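Local atomic coordinates of putative tetR-family transcriptional regulator (Streptomyces coelicolor, PDB entry 3FIW), a protein that probably binds cis-regulatory DNA as a dimeric TetR-family transcription factor, most likely repressing the genes it controls. Residues L73-M81 with L120-A128; V30-V41 with R49-V57. One frame throughout, in Å; residues are numbered along the deposited sequence.

Interaction 1 (L73-M81 with L120-A128); sequences LTAMAQAAM and LHAGSRPTA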
ATOM      1  N   LEU A  73     -16.801   3.071  -9.015  1.00 30.21           N
ATOM      2  CA  LEU A  73     -15.658   2.595  -8.203  1.00 30.14           C
ATOM      3  C   LEU A  73     -15.907   2.433  -6.692  1.00 30.63           C
ATOM      4  O   LEU A  73     -15.531   1.420  -6.128  1.00 31.76           O
ATOM      5  CB  LEU A  73     -14.425   3.487  -8.447  1.00 29.57           C
ATOM      6  CG  LEU A  73     -13.894   3.400  -9.894  1.00 29.15           C
ATOM      7  CD1 LEU A  73     -12.656   4.231 -10.023  1.00 29.43           C
ATOM      8  CD2 LEU A  73     -13.600   1.966 -10.377  1.00 29.83           C
ATOM      9  N   THR A  74     -16.486   3.453  -6.048  1.00 31.07           N
ATOM     10  CA  THR A  74     -16.816   3.456  -4.621  1.00 30.76           C
ATOM     11  C   THR A  74     -17.674   2.260  -4.321  1.00 30.85           C
ATOM     12  O   THR A  74     -17.397   1.548  -3.386  1.00 32.63           O
ATOM     13  CB  THR A  74     -17.548   4.776  -4.223  1.00 31.02           C
ATOM     14  OG1 THR A  74     -16.663   5.866  -4.450  1.00 31.26           O
ATOM     15  CG2 THR A  74     -17.994   4.846  -2.738  1.00 32.29           C
ATOM     16  N   ALA A  75     -18.728   2.066  -5.114  1.00 30.62           N
ATOM     17  CA  ALA A  75     -19.597   0.910  -5.045  1.00 29.26           C
ATOM     18  C   ALA A  75     -18.890  -0.413  -5.254  1.00 28.69           C
ATOM     19  O   ALA A  75     -19.209  -1.366  -4.557  1.00 27.09           O
ATOM     20  CB  ALA A  75     -20.764   1.031  -6.033  1.00 28.75           C
HETATM   21  N   MSE A  76     -17.991  -0.488  -6.243  1.00 28.85           N
HETATM   22  CA  MSE A  76     -17.219  -1.697  -6.468  1.00 28.46           C
HETATM   23  C   MSE A  76     -16.325  -1.998  -5.258  1.00 30.00           C
HETATM   24  O   MSE A  76     -16.237  -3.144  -4.833  1.00 30.35           O
HETATM   25  CB  MSE A  76     -16.382  -1.561  -7.739  1.00 29.36           C
HETATM   26  CG  MSE A  76     -17.183  -1.613  -9.051  1.00 24.95           C
HETATM   27 SE   MSE A  76     -16.163  -0.956 -10.519  0.70 29.53          SE
HETATM   28  CE  MSE A  76     -14.681  -2.247 -10.478  1.00 23.74           C
ATOM     29  N   ALA A  77     -15.697  -0.958  -4.685  1.00 29.74           N
ATOM     30  CA  ALA A  77     -14.752  -1.123  -3.572  1.00 29.04           C
ATOM     31  C   ALA A  77     -15.469  -1.654  -2.308  1.00 30.06           C
ATOM     32  O   ALA A  77     -14.923  -2.508  -1.593  1.00 29.32           O
ATOM     33  CB  ALA A  77     -14.025   0.194  -3.276  1.00 27.72           C
ATOM     34  N   GLN A  78     -16.682  -1.144  -2.068  1.00 29.80           N
ATOM     35  CA  GLN A  78     -17.469  -1.542  -0.949  1.00 31.55           C
ATOM     36  C   GLN A  78     -17.917  -2.999  -1.104  1.00 31.41           C
ATOM     37  O   GLN A  78     -17.762  -3.788  -0.166  1.00 32.11           O
ATOM     38  CB  GLN A  78     -18.672  -0.606  -0.749  1.00 32.41           C
ATOM     39  CG  GLN A  78     -19.436  -0.879   0.590  1.00 35.06           C
ATOM     40  CD  GLN A  78     -18.661  -0.339   1.811  1.00 40.97           C
ATOM     41  OE1 GLN A  78     -18.053   0.725   1.738  1.00 47.11           O
ATOM     42  NE2 GLN A  78     -18.687  -1.055   2.912  1.00 40.67           N
ATOM     43  N   ALA A  79     -18.488  -3.353  -2.267  1.00 31.77           N
ATOM     44  CA  ALA A  79     -18.932  -4.748  -2.556  1.00 30.82           C
ATOM     45  C   ALA A  79     -17.748  -5.723  -2.457  1.00 31.65           C
ATOM     46  O   ALA A  79     -17.907  -6.861  -2.055  1.00 32.90           O
ATOM     47  CB  ALA A  79     -19.546  -4.809  -3.914  1.00 29.55           C
ATOM     48  N   ALA A  80     -16.548  -5.273  -2.854  1.00 32.17           N
ATOM     49  CA  ALA A  80     -15.308  -6.111  -2.824  1.00 31.39           C
ATOM     50  C   ALA A  80     -14.942  -6.630  -1.413  1.00 31.21           C
ATOM     51  O   ALA A  80     -14.181  -7.607  -1.273  1.00 31.00           O
ATOM     52  CB  ALA A  80     -14.150  -5.347  -3.408  1.00 30.12           C
HETATM   53  N   MSE A  81     -15.481  -5.976  -0.390  1.00 30.87           N
HETATM   54  CA  MSE A  81     -15.157  -6.281   1.006  1.00 31.85           C
HETATM   55  C   MSE A  81     -16.072  -7.311   1.615  1.00 32.16           C
HETATM   56  O   MSE A  81     -15.854  -7.724   2.775  1.00 33.94           O
HETATM   57  CB  MSE A  81     -15.231  -5.011   1.889  1.00 31.89           C
HETATM   58  CG  MSE A  81     -14.145  -4.002   1.604  1.00 31.71           C
HETATM   59 SE   MSE A  81     -12.446  -4.708   2.220  0.70 40.30          SE
HETATM   60  CE  MSE A  81     -11.699  -5.339   0.626  1.00 19.70           C
ATOM     61  N   LEU A 120      -8.078  -0.762  -6.171  1.00 31.29           N
ATOM     62  CA  LEU A 120      -9.491  -0.464  -6.053  1.00 31.89           C
ATOM     63  C   LEU A 120      -9.822  -0.017  -4.636  1.00 31.92           C
ATOM     64  O   LEU A 120     -10.504   0.997  -4.444  1.00 32.74           O
ATOM     65  CB  LEU A 120     -10.339  -1.689  -6.440  1.00 31.73           C
ATOM     66  CG  LEU A 120     -11.862  -1.528  -6.419  1.00 31.52           C
ATOM     67  CD1 LEU A 120     -12.395  -0.682  -7.574  1.00 29.46           C
ATOM     68  CD2 LEU A 120     -12.528  -2.922  -6.387  1.00 31.91           C
ATOM     69  N   HIS A 121      -9.355  -0.772  -3.641  1.00 31.49           N
ATOM     70  CA  HIS A 121      -9.585  -0.410  -2.249  1.00 30.33           C
ATOM     71  C   HIS A 121      -9.018   0.959  -1.884  1.00 30.54           C
ATOM     72  O   HIS A 121      -9.756   1.864  -1.442  1.00 30.08           O
ATOM     73  CB  HIS A 121      -8.935  -1.465  -1.371  1.00 31.63           C
ATOM     74  CG  HIS A 121      -9.361  -1.420   0.062  1.00 29.41           C
ATOM     75  ND1 HIS A 121      -8.534  -0.959   1.073  1.00 30.20           N
ATOM     76  CD2 HIS A 121     -10.505  -1.813   0.664  1.00 29.68           C
ATOM     77  CE1 HIS A 121      -9.147  -1.093   2.240  1.00 27.54           C
ATOM     78  NE2 HIS A 121     -10.346  -1.604   2.019  1.00 28.26           N
ATOM     79  N   ALA A 122      -7.713   1.107  -2.100  1.00 30.49           N
ATOM     80  CA  ALA A 122      -6.980   2.358  -1.786  1.00 32.12           C
ATOM     81  C   ALA A 122      -7.595   3.574  -2.483  1.00 32.70           C
ATOM     82  O   ALA A 122      -7.711   4.656  -1.888  1.00 32.63           O
ATOM     83  CB  ALA A 122      -5.492   2.238  -2.111  1.00 30.04           C
ATOM     84  N   GLY A 123      -8.001   3.381  -3.730  1.00 34.35           N
ATOM     85  CA  GLY A 123      -8.612   4.446  -4.511  1.00 37.41           C
ATOM     86  C   GLY A 123      -9.976   4.964  -4.052  1.00 38.76           C
ATOM     87  O   GLY A 123     -10.292   6.144  -4.247  1.00 39.42           O
ATOM     88  N   SER A 124     -10.796   4.079  -3.494  1.00 40.14           N
ATOM     89  CA  SER A 124     -12.133   4.432  -3.045  1.00 42.17           C
ATOM     90  C   SER A 124     -12.379   3.820  -1.705  1.00 43.81           C
ATOM     91  O   SER A 124     -13.307   3.022  -1.577  1.00 44.12           O
ATOM     92  CB  SER A 124     -13.199   3.846  -3.974  1.00 41.10           C
ATOM     93  OG  SER A 124     -12.879   4.009  -5.321  1.00 40.35           O
ATOM     94  N   ARG A 125     -11.559   4.162  -0.725  1.00 45.96           N
ATOM     95  CA  ARG A 125     -11.686   3.624   0.645  1.00 48.44           C
ATOM     96  C   ARG A 125     -13.118   3.347   1.123  1.00 48.77           C
ATOM     97  O   ARG A 125     -13.866   4.285   1.423  1.00 49.33           O
ATOM     98  CB  ARG A 125     -10.946   4.519   1.633  1.00 49.07           C
ATOM     99  CG  ARG A 125      -9.438   4.305   1.587  1.00 53.71           C
ATOM    100  CD  ARG A 125      -8.610   5.539   1.963  1.00 56.71           C
ATOM    101  NE  ARG A 125      -7.601   5.797   0.926  1.00 58.99           N
ATOM    102  CZ  ARG A 125      -6.455   5.108   0.740  1.00 59.71           C
ATOM    103  NH1 ARG A 125      -5.659   5.480  -0.272  1.00 54.11           N
ATOM    104  NH2 ARG A 125      -6.112   4.049   1.525  1.00 57.55           N
ATOM    105  N   PRO A 126     -13.502   2.048   1.178  1.00 49.63           N
ATOM    106  CA  PRO A 126     -14.821   1.567   1.656  1.00 49.82           C
ATOM    107  C   PRO A 126     -15.039   1.969   3.095  1.00 50.68           C
ATOM    108  O   PRO A 126     -14.071   2.186   3.828  1.00 50.67           O
ATOM    109  CB  PRO A 126     -14.693   0.043   1.606  1.00 48.96           C
ATOM    110  CG  PRO A 126     -13.612  -0.234   0.680  1.00 49.20           C
ATOM    111  CD  PRO A 126     -12.639   0.924   0.768  1.00 49.19           C
ATOM    112  N   THR A 127     -16.293   2.048   3.523  1.00 52.02           N
ATOM    113  CA  THR A 127     -16.553   2.417   4.918  1.00 53.42           C
ATOM    114  C   THR A 127     -16.692   1.142   5.759  1.00 54.10           C
ATOM    115  O   THR A 127     -17.534   0.290   5.469  1.00 54.33           O
ATOM    116  CB  THR A 127     -17.775   3.350   5.035  1.00 53.78           C
ATOM    117  OG1 THR A 127     -18.981   2.594   4.869  1.00 53.92           O
ATOM    118  CG2 THR A 127     -17.707   4.507   3.955  1.00 53.79           C
ATOM    119  N   ALA A 128     -15.835   0.997   6.766  1.00 54.76           N
ATOM    120  CA  ALA A 128     -15.854  -0.178   7.634  1.00 55.55           C
ATOM    121  C   ALA A 128     -17.119  -0.266   8.504  1.00 56.24           C
ATOM    122  O   ALA A 128     -17.681   0.755   8.940  1.00 56.92           O
ATOM    123  CB  ALA A 128     -14.600  -0.221   8.507  1.00 55.72           C
TER
HETATM  124  O   HOH W   1     -15.906   2.303  -1.420  1.00 35.67           O
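Gln78 reaches across from helix 69-79 to the backbone of Thr127 in the loop that follows helix 117-123. As in other TetR proteins, helix 69-79 probably links the DNA-binding head to the C-terminal regulatory domain, and here it packs on helix 117-123. The Gln78 chain leaves CB with CG anti to the backbone N (chi1 -171°), and the bend at chi2 brings CD beside the Thr127 backbone, where the two arms of the amide do the work. Gln78 OE1 accepts from Thr127 N at 2.8 Å on a lone pair in the carbonyl plane, while also resting 3.3 Å from Pro126 CA. Gln78 NE2 gives a straighter bond, 166° at the hydrogen, to Thr127 O at 3.1 Å. One amide thus holds both backbone groups of one residue, which fixes the rotation of the amide and ties this point of the loop to the helix.

Further in, Ala77 faces the end of helix 117-123: its CB lies 3.4 Å from Ser124 O and also touches the ring of Pro126. With just a methyl between them, the chains come close here, and a water bridges Thr74 O and Ser124 O, donating to both carbonyls. Leu120 lays CD1 against the tips of Leu73 and selenomethionine Met76, while its CD2 meets Ala80 CB at 4.2 Å. Leu43 and helix 27-41 also touch Leu120.

At the far end, selenomethionine Met81 bends at chi2 and chi3, its CG against Pro126 CG and its SE and CE against the His121 ring, crossing each side chain at about a right angle. Phe107 of helix 96-112 packs edge-to-face with the same imidazole and touches Met81 too. Met81 SE sits 4.5 Å from the centre of the His121 ring, obliquely placed, and Met81 CE lies 3.7 Å from His121 CD2.

Interaction 2 (V30-V41 with R49-V57); sequences VITEALDLLDEV and RRLAKRLGV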
ATOM      1  N   VAL A  30     -25.381  -4.987 -11.374  1.00 33.41           N
ATOM      2  CA  VAL A  30     -24.443  -4.135 -12.096  1.00 32.03           C
ATOM      3  C   VAL A  30     -23.066  -4.185 -11.432  1.00 31.10           C
ATOM      4  O   VAL A  30     -22.049  -4.302 -12.118  1.00 31.07           O
ATOM      5  CB  VAL A  30     -24.966  -2.693 -12.257  1.00 32.31           C
ATOM      6  CG1 VAL A  30     -23.887  -1.774 -12.788  1.00 31.82           C
ATOM      7  CG2 VAL A  30     -26.139  -2.683 -13.210  1.00 32.58           C
ATOM      8  N   ILE A  31     -23.059  -4.105 -10.097  1.00 29.67           N
ATOM      9  CA  ILE A  31     -21.849  -4.030  -9.321  1.00 28.12           C
ATOM     10  C   ILE A  31     -21.089  -5.345  -9.432  1.00 29.07           C
ATOM     11  O   ILE A  31     -19.876  -5.358  -9.498  1.00 29.37           O
ATOM     12  CB  ILE A  31     -22.147  -3.662  -7.816  1.00 28.28           C
ATOM     13  CG1 ILE A  31     -22.680  -2.232  -7.689  1.00 26.22           C
ATOM     14  CG2 ILE A  31     -20.902  -3.808  -6.974  1.00 28.19           C
ATOM     15  CD1 ILE A  31     -23.489  -1.933  -6.400  1.00 25.80           C
ATOM     16  N   THR A  32     -21.813  -6.455  -9.453  1.00 29.62           N
ATOM     17  CA  THR A  32     -21.215  -7.784  -9.536  1.00 31.05           C
ATOM     18  C   THR A  32     -20.598  -7.964 -10.896  1.00 30.87           C
ATOM     19  O   THR A  32     -19.499  -8.522 -11.039  1.00 30.54           O
ATOM     20  CB  THR A  32     -22.296  -8.876  -9.270  1.00 31.98           C
ATOM     21  OG1 THR A  32     -22.648  -8.840  -7.875  1.00 32.53           O
ATOM     22  CG2 THR A  32     -21.768 -10.264  -9.611  1.00 34.61           C
ATOM     23  N   GLU A  33     -21.301  -7.443 -11.895  1.00 30.10           N
ATOM     24  CA  GLU A  33     -20.814  -7.431 -13.257  1.00 30.20           C
ATOM     25  C   GLU A  33     -19.588  -6.507 -13.448  1.00 29.89           C
ATOM     26  O   GLU A  33     -18.722  -6.770 -14.296  1.00 29.36           O
ATOM     27  CB  GLU A  33     -21.959  -7.037 -14.179  1.00 30.92           C
ATOM     28  CG  GLU A  33     -21.815  -7.591 -15.587  1.00 34.88           C
ATOM     29  CD  GLU A  33     -21.956  -9.116 -15.685  1.00 38.23           C
ATOM     30  OE1 GLU A  33     -22.802  -9.736 -14.986  1.00 38.50           O
ATOM     31  OE2 GLU A  33     -21.199  -9.685 -16.495  1.00 41.37           O
ATOM     32  N   ALA A  34     -19.509  -5.461 -12.631  1.00 28.50           N
ATOM     33  CA  ALA A  34     -18.410  -4.506 -12.700  1.00 28.77           C
ATOM     34  C   ALA A  34     -17.127  -5.132 -12.145  1.00 28.39           C
ATOM     35  O   ALA A  34     -16.024  -5.007 -12.734  1.00 28.63           O
ATOM     36  CB  ALA A  34     -18.798  -3.259 -11.914  1.00 27.07           C
ATOM     37  N   LEU A  35     -17.288  -5.840 -11.024  1.00 28.54           N
ATOM     38  CA  LEU A  35     -16.205  -6.569 -10.386  1.00 27.63           C
ATOM     39  C   LEU A  35     -15.692  -7.714 -11.260  1.00 28.53           C
ATOM     40  O   LEU A  35     -14.472  -7.991 -11.258  1.00 28.30           O
ATOM     41  CB  LEU A  35     -16.651  -7.081  -9.035  1.00 27.87           C
ATOM     42  CG  LEU A  35     -16.856  -6.032  -7.914  1.00 27.47           C
ATOM     43  CD1 LEU A  35     -17.302  -6.706  -6.645  1.00 26.48           C
ATOM     44  CD2 LEU A  35     -15.611  -5.230  -7.660  1.00 26.62           C
ATOM     45  N   ASP A  36     -16.599  -8.373 -11.986  1.00 28.01           N
ATOM     46  CA  ASP A  36     -16.200  -9.362 -12.970  1.00 29.49           C
ATOM     47  C   ASP A  36     -15.443  -8.744 -14.123  1.00 29.83           C
ATOM     48  O   ASP A  36     -14.441  -9.318 -14.571  1.00 31.15           O
ATOM     49  CB  ASP A  36     -17.386 -10.141 -13.532  1.00 29.68           C
ATOM     50  CG  ASP A  36     -17.978 -11.127 -12.527  1.00 33.14           C
ATOM     51  OD1 ASP A  36     -17.436 -11.323 -11.396  1.00 33.45           O
ATOM     52  OD2 ASP A  36     -19.018 -11.708 -12.895  1.00 37.75           O
ATOM     53  N   LEU A  37     -15.918  -7.589 -14.595  1.00 30.12           N
ATOM     54  CA  LEU A  37     -15.223  -6.785 -15.604  1.00 30.89           C
ATOM     55  C   LEU A  37     -13.814  -6.389 -15.161  1.00 31.94           C
ATOM     56  O   LEU A  37     -12.861  -6.456 -15.959  1.00 33.56           O
ATOM     57  CB  LEU A  37     -16.019  -5.517 -15.963  1.00 30.71           C
ATOM     58  CG  LEU A  37     -15.409  -4.667 -17.106  1.00 30.81           C
ATOM     59  CD1 LEU A  37     -15.521  -5.350 -18.449  1.00 31.27           C
ATOM     60  CD2 LEU A  37     -16.040  -3.283 -17.167  1.00 30.31           C
ATOM     61  N   LEU A  38     -13.697  -5.973 -13.899  1.00 32.50           N
ATOM     62  CA  LEU A  38     -12.435  -5.650 -13.286  1.00 31.44           C
ATOM     63  C   LEU A  38     -11.504  -6.841 -13.361  1.00 33.49           C
ATOM     64  O   LEU A  38     -10.334  -6.671 -13.731  1.00 33.21           O
ATOM     65  CB  LEU A  38     -12.639  -5.228 -11.832  1.00 31.42           C
ATOM     66  CG  LEU A  38     -11.393  -5.064 -10.928  1.00 30.97           C
ATOM     67  CD1 LEU A  38     -10.445  -3.956 -11.389  1.00 23.54           C
ATOM     68  CD2 LEU A  38     -11.833  -4.879  -9.439  1.00 28.34           C
ATOM     69  N   ASP A  39     -12.014  -8.031 -13.013  1.00 33.97           N
ATOM     70  CA  ASP A  39     -11.233  -9.261 -13.132  1.00 35.35           C
ATOM     71  C   ASP A  39     -10.721  -9.430 -14.544  1.00 36.09           C
ATOM     72  O   ASP A  39      -9.581  -9.845 -14.752  1.00 36.22           O
ATOM     73  CB  ASP A  39     -12.022 -10.507 -12.667  1.00 34.67           C
ATOM     74  CG  ASP A  39     -12.012 -10.646 -11.168  1.00 34.82           C
ATOM     75  OD1 ASP A  39     -12.967 -11.192 -10.572  1.00 36.59           O
ATOM     76  OD2 ASP A  39     -11.037 -10.149 -10.581  1.00 31.62           O
ATOM     77  N   GLU A  40     -11.563  -9.075 -15.504  1.00 37.42           N
ATOM     78  CA  GLU A  40     -11.277  -9.293 -16.909  1.00 39.15           C
ATOM     79  C   GLU A  40     -10.295  -8.298 -17.489  1.00 38.43           C
ATOM     80  O   GLU A  40      -9.406  -8.684 -18.224  1.00 38.74           O
ATOM     81  CB  GLU A  40     -12.571  -9.205 -17.728  1.00 40.23           C
ATOM     82  CG  GLU A  40     -12.864 -10.438 -18.605  1.00 46.10           C
ATOM     83  CD  GLU A  40     -13.988 -11.343 -18.013  1.00 54.65           C
ATOM     84  OE1 GLU A  40     -14.025 -11.543 -16.763  1.00 58.08           O
ATOM     85  OE2 GLU A  40     -14.834 -11.853 -18.797  1.00 55.60           O
ATOM     86  N   VAL A  41     -10.483  -7.011 -17.225  1.00 38.24           N
ATOM     87  CA  VAL A  41      -9.756  -5.996 -18.011  1.00 37.67           C
ATOM     88  C   VAL A  41      -8.766  -5.167 -17.180  1.00 38.12           C
ATOM     89  O   VAL A  41      -7.994  -4.383 -17.726  1.00 39.28           O
ATOM     90  CB  VAL A  41     -10.733  -5.047 -18.817  1.00 37.57           C
ATOM     91  CG1 VAL A  41     -11.559  -5.850 -19.820  1.00 35.56           C
ATOM     92  CG2 VAL A  41     -11.645  -4.212 -17.874  1.00 35.15           C
ATOM     93  N   ARG A  49     -18.937   2.625 -20.208  1.00 38.16           N
ATOM     94  CA  ARG A  49     -19.271   2.121 -21.522  1.00 39.12           C
ATOM     95  C   ARG A  49     -18.954   0.622 -21.657  1.00 38.06           C
ATOM     96  O   ARG A  49     -19.743  -0.137 -22.227  1.00 38.69           O
ATOM     97  CB  ARG A  49     -18.752   3.041 -22.667  1.00 39.65           C
ATOM     98  CG  ARG A  49     -17.558   2.604 -23.446  1.00 43.42           C
ATOM     99  CD  ARG A  49     -17.918   2.053 -24.834  1.00 50.67           C
ATOM    100  NE  ARG A  49     -16.707   1.620 -25.551  1.00 57.31           N
ATOM    101  CZ  ARG A  49     -15.962   0.548 -25.233  1.00 60.33           C
ATOM    102  NH1 ARG A  49     -16.297  -0.252 -24.222  1.00 61.32           N
ATOM    103  NH2 ARG A  49     -14.870   0.258 -25.939  1.00 62.80           N
ATOM    104  N   ARG A  50     -17.857   0.182 -21.062  1.00 36.56           N
ATOM    105  CA  ARG A  50     -17.455  -1.204 -21.177  1.00 35.43           C
ATOM    106  C   ARG A  50     -18.368  -2.112 -20.337  1.00 34.29           C
ATOM    107  O   ARG A  50     -18.745  -3.207 -20.778  1.00 34.59           O
ATOM    108  CB  ARG A  50     -15.996  -1.326 -20.737  1.00 36.63           C
ATOM    109  CG  ARG A  50     -15.155  -2.210 -21.601  1.00 39.10           C
ATOM    110  CD  ARG A  50     -13.729  -1.760 -21.481  1.00 46.65           C
ATOM    111  NE  ARG A  50     -12.875  -2.457 -22.434  1.00 52.01           N
ATOM    112  CZ  ARG A  50     -11.597  -2.169 -22.641  1.00 53.63           C
ATOM    113  NH1 ARG A  50     -11.011  -1.191 -21.948  1.00 54.35           N
ATOM    114  NH2 ARG A  50     -10.908  -2.865 -23.534  1.00 53.38           N
ATOM    115  N   LEU A  51     -18.743  -1.648 -19.144  1.00 31.87           N
ATOM    116  CA  LEU A  51     -19.694  -2.341 -18.310  1.00 30.01           C
ATOM    117  C   LEU A  51     -21.059  -2.456 -19.000  1.00 30.18           C
ATOM    118  O   LEU A  51     -21.672  -3.536 -18.993  1.00 29.41           O
ATOM    119  CB  LEU A  51     -19.806  -1.643 -16.936  1.00 29.77           C
ATOM    120  CG  LEU A  51     -20.875  -2.040 -15.908  1.00 27.97           C
ATOM    121  CD1 LEU A  51     -20.776  -3.493 -15.466  1.00 24.80           C
ATOM    122  CD2 LEU A  51     -20.749  -1.122 -14.724  1.00 27.18           C
ATOM    123  N   ALA A  52     -21.532  -1.348 -19.586  1.00 29.93           N
ATOM    124  CA  ALA A  52     -22.801  -1.346 -20.313  1.00 30.70           C
ATOM    125  C   ALA A  52     -22.815  -2.485 -21.332  1.00 31.41           C
ATOM    126  O   ALA A  52     -23.768  -3.254 -21.414  1.00 30.70           O
ATOM    127  CB  ALA A  52     -23.023  -0.024 -21.015  1.00 30.32           C
ATOM    128  N   LYS A  53     -21.735  -2.571 -22.092  1.00 32.49           N
ATOM    129  CA  LYS A  53     -21.601  -3.524 -23.174  1.00 34.04           C
ATOM    130  C   LYS A  53     -21.565  -4.960 -22.650  1.00 34.47           C
ATOM    131  O   LYS A  53     -22.244  -5.799 -23.193  1.00 35.18           O
ATOM    132  CB  LYS A  53     -20.376  -3.136 -24.010  1.00 34.25           C
ATOM    133  CG  LYS A  53     -19.576  -4.268 -24.573  1.00 37.19           C
ATOM    134  CD  LYS A  53     -19.907  -4.516 -26.033  1.00 42.94           C
ATOM    135  CE  LYS A  53     -18.812  -5.361 -26.638  1.00 46.16           C
ATOM    136  NZ  LYS A  53     -17.517  -4.991 -25.979  1.00 48.19           N
ATOM    137  N   ARG A  54     -20.793  -5.232 -21.595  1.00 35.39           N
ATOM    138  CA  ARG A  54     -20.848  -6.523 -20.863  1.00 36.51           C
ATOM    139  C   ARG A  54     -22.273  -6.921 -20.490  1.00 35.78           C
ATOM    140  O   ARG A  54     -22.623  -8.095 -20.526  1.00 35.05           O
ATOM    141  CB  ARG A  54     -19.994  -6.497 -19.565  1.00 37.00           C
ATOM    142  CG  ARG A  54     -18.597  -7.195 -19.629  1.00 41.63           C
ATOM    143  CD  ARG A  54     -18.066  -7.298 -21.082  1.00 48.14           C
ATOM    144  NE  ARG A  54     -16.643  -6.958 -21.293  1.00 51.55           N
ATOM    145  CZ  ARG A  54     -16.202  -5.883 -21.974  1.00 52.48           C
ATOM    146  NH1 ARG A  54     -17.062  -5.008 -22.489  1.00 50.07           N
ATOM    147  NH2 ARG A  54     -14.886  -5.671 -22.135  1.00 51.49           N
ATOM    148  N   LEU A  55     -23.074  -5.926 -20.109  1.00 35.64           N
ATOM    149  CA  LEU A  55     -24.450  -6.140 -19.644  1.00 35.17           C
ATOM    150  C   LEU A  55     -25.414  -6.247 -20.821  1.00 34.64           C
ATOM    151  O   LEU A  55     -26.521  -6.721 -20.650  1.00 34.64           O
ATOM    152  CB  LEU A  55     -24.887  -5.010 -18.689  1.00 35.31           C
ATOM    153  CG  LEU A  55     -24.294  -4.908 -17.262  1.00 35.89           C
ATOM    154  CD1 LEU A  55     -24.637  -3.591 -16.650  1.00 35.13           C
ATOM    155  CD2 LEU A  55     -24.822  -6.000 -16.369  1.00 34.79           C
ATOM    156  N   GLY A  56     -24.973  -5.805 -22.001  1.00 34.08           N
ATOM    157  CA  GLY A  56     -25.795  -5.708 -23.198  1.00 33.72           C
ATOM    158  C   GLY A  56     -26.837  -4.600 -23.129  1.00 34.14           C
ATOM    159  O   GLY A  56     -27.956  -4.750 -23.644  1.00 34.37           O
ATOM    160  N   VAL A  57     -26.506  -3.486 -22.482  1.00 33.76           N
ATOM    161  CA  VAL A  57     -27.470  -2.387 -22.358  1.00 33.61           C
ATOM    162  C   VAL A  57     -26.908  -1.096 -22.944  1.00 33.98           C
ATOM    163  O   VAL A  57     -25.694  -0.992 -23.218  1.00 33.69           O
ATOM    164  CB  VAL A  57     -27.949  -2.154 -20.885  1.00 33.71           C
ATOM    165  CG1 VAL A  57     -28.601  -3.408 -20.314  1.00 34.42           C
ATOM    166  CG2 VAL A  57     -26.822  -1.677 -19.979  1.00 31.82           C
TER
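Leu51 of helix 48-55 drops as a knob into a hole on helix 27-41 formed by Val30, Glu33, Ala34 and Leu37. The axes of the two short segments approach to 9.9 Å at an angle of 108°. These are the first two helices of the three-helix DNA-binding head of the TetR fold. Apolar contacts dominate. Leu51 CD2 meets Val30 CG1 at 3.7 Å and Ala34 CB a little farther off, while its CD1 rests on the backbone at Val30 O. Leu55 continues the seam, with CD1 on Val30 CG2 and Leu55 CD2 against Glu33 CG at 3.5 Å.

A second group sets aliphatic carbon against guanidinium. Leu37, its CG anti to the backbone N (chi1 -175°), places CD1 over one face of the Arg54 guanidinium, 3.5 Å from Arg54 NE. Val41 CG1 lies over a face of the Arg50 group, more loosely. No hydrogen bond crosses between the segments. Helix 48-55 lies in the predicted helix-turn-helix; Leu62 of helix 60-63 packs on Val30, Leu51 and Leu55, and Met76 of helix 69-79 covers Ala34 from another side.

The two contacts share no segment, yet they touch: Ala79 CB packs on Ile31 CG2 at 3.5 Å, and Leu120 CD2 meets Leu38 CD2 at 3.7 Å. Helix 27-41 therefore presents one side to helix 48-55 in interaction 2 and another to the helices of interaction 1. In interaction 1, Met76, Ala77 and Leu120 are buried, Thr74 and Thr127 are exposed, and Gln78 lies between these extremes. In interaction 2 the buried residues are Val30, Ala34, Leu37 and Leu51. Interaction 1 combines apolar packing around Leu120 with amide-to-backbone bonds and a bridging water at its outer side, whereas interaction 2 joins two helices of the DNA-binding head by interlocked aliphatic side chains bordered by arginines.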